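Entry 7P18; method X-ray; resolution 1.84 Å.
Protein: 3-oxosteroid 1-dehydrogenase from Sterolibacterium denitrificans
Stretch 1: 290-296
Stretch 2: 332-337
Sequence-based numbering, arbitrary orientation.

Stretch 1, residues 290-296: AAWSATP
Stretch 2 (332-337) AAQTGL

Residues 290-292 form a 3-10 turn, closed by Ser-293 N donating to Ala-290 O at 3.0 Å. Phi/psi runs -60/-24 at Ala-291, -79/-9 at Trp-292, -69/151 at Ser-293, -97/2 at Ala-294 and -87/166 at Thr-295. The other stretch is extended at Ala-333 (-110/147) and Gln-334 (-79/153), and Thr-335 and Gly-336 are strand. The register pairs Ala-294 with Gln-334, CA to CA 4.8 Å. The contact buries 284 Å² in all.

One direct hydrogen bond joins the stretches: Gln-334 N donates to Ser-293 O at 3.1 Å, with an angle of 156° at the hydrogen. Next to it, Ala-294 CA makes a CA-H...O contact with Gln-334 O at 3.2 Å. Gln-334 thus uses both its backbone N and O.

One water bridges the stretches: water 2 donates to Ala-294 O (3.0 Å) and Gln-334 O (2.7 Å). Water 1 lies between the stretches, 2.7 Å from Ala-291 O and 2.6 Å from Ala-332 O.

Gln-334 has the largest covered area. Its CA-to-CB bond points toward the other stretch, with chi1 m, chi2 t and chi3 172°. Gln-334 CG packs 3.1 Å from Ala-291 O. Gln-334 NE2 lies 3.7 Å from Trp-292 CA and is hydrogen-bonded elsewhere in the structure. Gln-334 OE1 sits at the edge of the Trp-292 ring, near its plane, 4.0 Å from Trp-292 CD1. Trp-292 has chi1 m and chi2 -18°; its CA-to-CB bond points away.

The CA-to-CB bond of Ala-333 also points toward the other stretch. Ala-333 CB lies 3.6 Å from Thr-295 O and 3.8 Å from Ala-294 O. The CA-to-CB bond of Ala-294 points sideways, and Ala-294 CB reaches Gly-336 N at 4.4 Å.

The CA-to-CB bonds of Ser-293 (chi1 t) and Thr-295 (chi1 p) point away. Thr-295 N donates to Ser-293 OG at 3.3 Å, bracing the loop locally.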

ATOM      1  N   ALA A 290      14.198   9.098   1.421  1.00 22.42           N
ATOM      2  CA  ALA A 290      13.794   7.947   0.609  1.00 23.28           C
ATOM      3  C   ALA A 290      14.078   6.640   1.372  1.00 26.86           C
ATOM      4  O   ALA A 290      13.332   5.684   1.165  1.00 22.20           O
ATOM      5  CB  ALA A 290      14.481   7.978  -0.728  1.00 21.33           C
ATOM      6  N   ALA A 291      15.120   6.586   2.222  1.00 23.11           N
ATOM      7  CA  ALA A 291      15.497   5.353   2.949  1.00 23.60           C
ATOM      8  C   ALA A 291      14.336   4.896   3.841  1.00 20.57           C
ATOM      9  O   ALA A 291      14.302   3.732   4.190  1.00 23.57           O
ATOM     10  CB  ALA A 291      16.737   5.608   3.810  1.00 26.73           C
ATOM     11  N   TRP A 292      13.445   5.805   4.242  1.00 22.43           N
ATOM     12  CA  TRP A 292      12.345   5.461   5.178  1.00 23.25           C
ATOM     13  C   TRP A 292      11.199   4.756   4.434  1.00 24.33           C
ATOM     14  O   TRP A 292      10.288   4.232   5.121  1.00 21.73           O
ATOM     15  CB  TRP A 292      11.844   6.694   5.890  1.00 23.51           C
ATOM     16  CG  TRP A 292      12.883   7.411   6.681  1.00 23.47           C
ATOM     17  CD1 TRP A 292      14.082   6.922   7.108  1.00 24.24           C
ATOM     18  CD2 TRP A 292      12.819   8.774   7.086  1.00 22.56           C
ATOM     19  NE1 TRP A 292      14.758   7.897   7.768  1.00 23.28           N
ATOM     20  CE2 TRP A 292      14.037   9.045   7.757  1.00 22.40           C
ATOM     21  CE3 TRP A 292      11.898   9.819   6.915  1.00 23.01           C
ATOM     22  CZ2 TRP A 292      14.303  10.283   8.304  1.00 22.58           C
ATOM     23  CZ3 TRP A 292      12.162  11.036   7.490  1.00 25.65           C
ATOM     24  CH2 TRP A 292      13.346  11.269   8.161  1.00 24.12           C
ATOM     25  N   SER A 293      11.237   4.721   3.106  1.00 22.62           N
ATOM     26  CA  SER A 293      10.153   4.139   2.292  1.00 21.25           C
ATOM     27  C   SER A 293      10.113   2.625   2.479  1.00 23.07           C
ATOM     28  O   SER A 293      11.171   2.023   2.687  1.00 20.80           O
ATOM     29  CB  SER A 293      10.290   4.528   0.836  1.00 20.86           C
ATOM     30  OG  SER A 293       9.130   4.113   0.089  1.00 21.28           O
ATOM     31  N   ALA A 294       8.909   2.043   2.327  1.00 20.85           N
ATOM     32  CA  ALA A 294       8.627   0.596   2.347  1.00 21.67           C
ATOM     33  C   ALA A 294       8.560   0.038   0.924  1.00 21.77           C
ATOM     34  O   ALA A 294       8.331  -1.133   0.777  1.00 22.90           O
ATOM     35  CB  ALA A 294       7.326   0.364   3.081  1.00 22.89           C
ATOM     36  N   THR A 295       8.788   0.856  -0.099  1.00 20.75           N
ATOM     37  CA  THR A 295       8.587   0.477  -1.509  1.00 20.53           C
ATOM     38  C   THR A 295       9.826  -0.196  -2.075  1.00 24.16           C
ATOM     39  O   THR A 295      10.935  -0.077  -1.514  1.00 24.30           O
ATOM     40  CB  THR A 295       8.282   1.702  -2.372  1.00 20.48           C
ATOM     41  OG1 THR A 295       9.389   2.619  -2.258  1.00 20.82           O
ATOM     42  CG2 THR A 295       6.997   2.385  -1.933  1.00 19.23           C
ATOM     43  N   PRO A 296       9.686  -0.850  -3.240  1.00 24.20           N
ATOM     44  CA  PRO A 296      10.849  -1.257  -4.020  1.00 23.81           C
ATOM     45  C   PRO A 296      11.660  -0.058  -4.527  1.00 22.52           C
ATOM     46  O   PRO A 296      11.343   1.099  -4.267  1.00 22.74           O
ATOM     47  CB  PRO A 296      10.256  -2.090  -5.166  1.00 24.73           C
ATOM     48  CG  PRO A 296       8.894  -2.517  -4.648  1.00 24.95           C
ATOM     49  CD  PRO A 296       8.434  -1.356  -3.806  1.00 25.20           C
ATOM     50  N   ALA A 332      16.719  -3.445   1.809  1.00 27.19           N
ATOM     51  CA  ALA A 332      16.715  -2.216   0.992  1.00 31.67           C
ATOM     52  C   ALA A 332      15.506  -1.331   1.361  1.00 32.02           C
ATOM     53  O   ALA A 332      15.625  -0.102   1.243  1.00 42.88           O
ATOM     54  CB  ALA A 332      16.724  -2.595  -0.471  1.00 31.47           C
ATOM     55  N   ALA A 333      14.387  -1.925   1.785  1.00 28.93           N
ATOM     56  CA  ALA A 333      13.160  -1.197   2.178  1.00 27.07           C
ATOM     57  C   ALA A 333      12.955  -1.293   3.692  1.00 27.36           C
ATOM     58  O   ALA A 333      13.351  -2.304   4.256  1.00 28.40           O
ATOM     59  CB  ALA A 333      11.981  -1.781   1.434  1.00 25.51           C
ATOM     60  N   GLN A 334      12.387  -0.265   4.313  1.00 24.67           N
ATOM     61  CA  GLN A 334      11.950  -0.322   5.724  1.00 22.21           C
ATOM     62  C   GLN A 334      10.599  -1.061   5.799  1.00 25.91           C
ATOM     63  O   GLN A 334       9.852  -1.102   4.811  1.00 23.90           O
ATOM     64  CB  GLN A 334      11.994   1.066   6.339  1.00 23.33           C
ATOM     65  CG  GLN A 334      13.428   1.594   6.328  1.00 23.42           C
ATOM     66  CD  GLN A 334      13.735   2.606   7.391  1.00 23.82           C
ATOM     67  OE1 GLN A 334      14.895   2.990   7.556  1.00 28.24           O
ATOM     68  NE2 GLN A 334      12.707   3.119   8.046  1.00 21.33           N
ATOM     69  N   THR A 335      10.321  -1.684   6.948  1.00 24.26           N
ATOM     70  CA  THR A 335       9.075  -2.455   7.169  1.00 22.89           C
ATOM     71  C   THR A 335       8.003  -1.518   7.713  1.00 20.65           C
ATOM     72  O   THR A 335       8.219  -0.840   8.765  1.00 21.04           O
ATOM     73  CB  THR A 335       9.305  -3.617   8.139  1.00 24.00           C
ATOM     74  OG1 THR A 335      10.282  -4.459   7.540  1.00 21.43           O
ATOM     75  CG2 THR A 335       8.052  -4.445   8.342  1.00 25.03           C
ATOM     76  N   GLY A 336       6.837  -1.488   7.051  1.00 23.18           N
ATOM     77  CA  GLY A 336       5.727  -0.675   7.575  1.00 20.93           C
ATOM     78  C   GLY A 336       5.022  -1.365   8.736  1.00 22.28           C
ATOM     79  O   GLY A 336       4.921  -2.610   8.730  1.00 22.59           O
ATOM     80  N   LEU A 337       4.576  -0.592   9.708  1.00 21.40           N
ATOM     81  CA  LEU A 337       3.753  -1.076  10.841  1.00 20.62           C
ATOM     82  C   LEU A 337       2.284  -0.789  10.493  1.00 21.51           C
ATOM     83  O   LEU A 337       1.816   0.301  10.792  1.00 21.96           O
ATOM     84  CB  LEU A 337       4.204  -0.363  12.109  1.00 19.63           C
ATOM     85  CG  LEU A 337       5.650  -0.630  12.553  1.00 24.85           C
ATOM     86  CD1 LEU A 337       5.900  -0.012  13.905  1.00 25.99           C
ATOM     87  CD2 LEU A 337       6.010  -2.103  12.587  1.00 25.99           C
TER
HETATM   88  O   HOH W   1      14.456   2.074   2.062  1.00 25.49           O
HETATM   89  O   HOH W   2       8.746  -2.888   3.127  1.00 27.62           O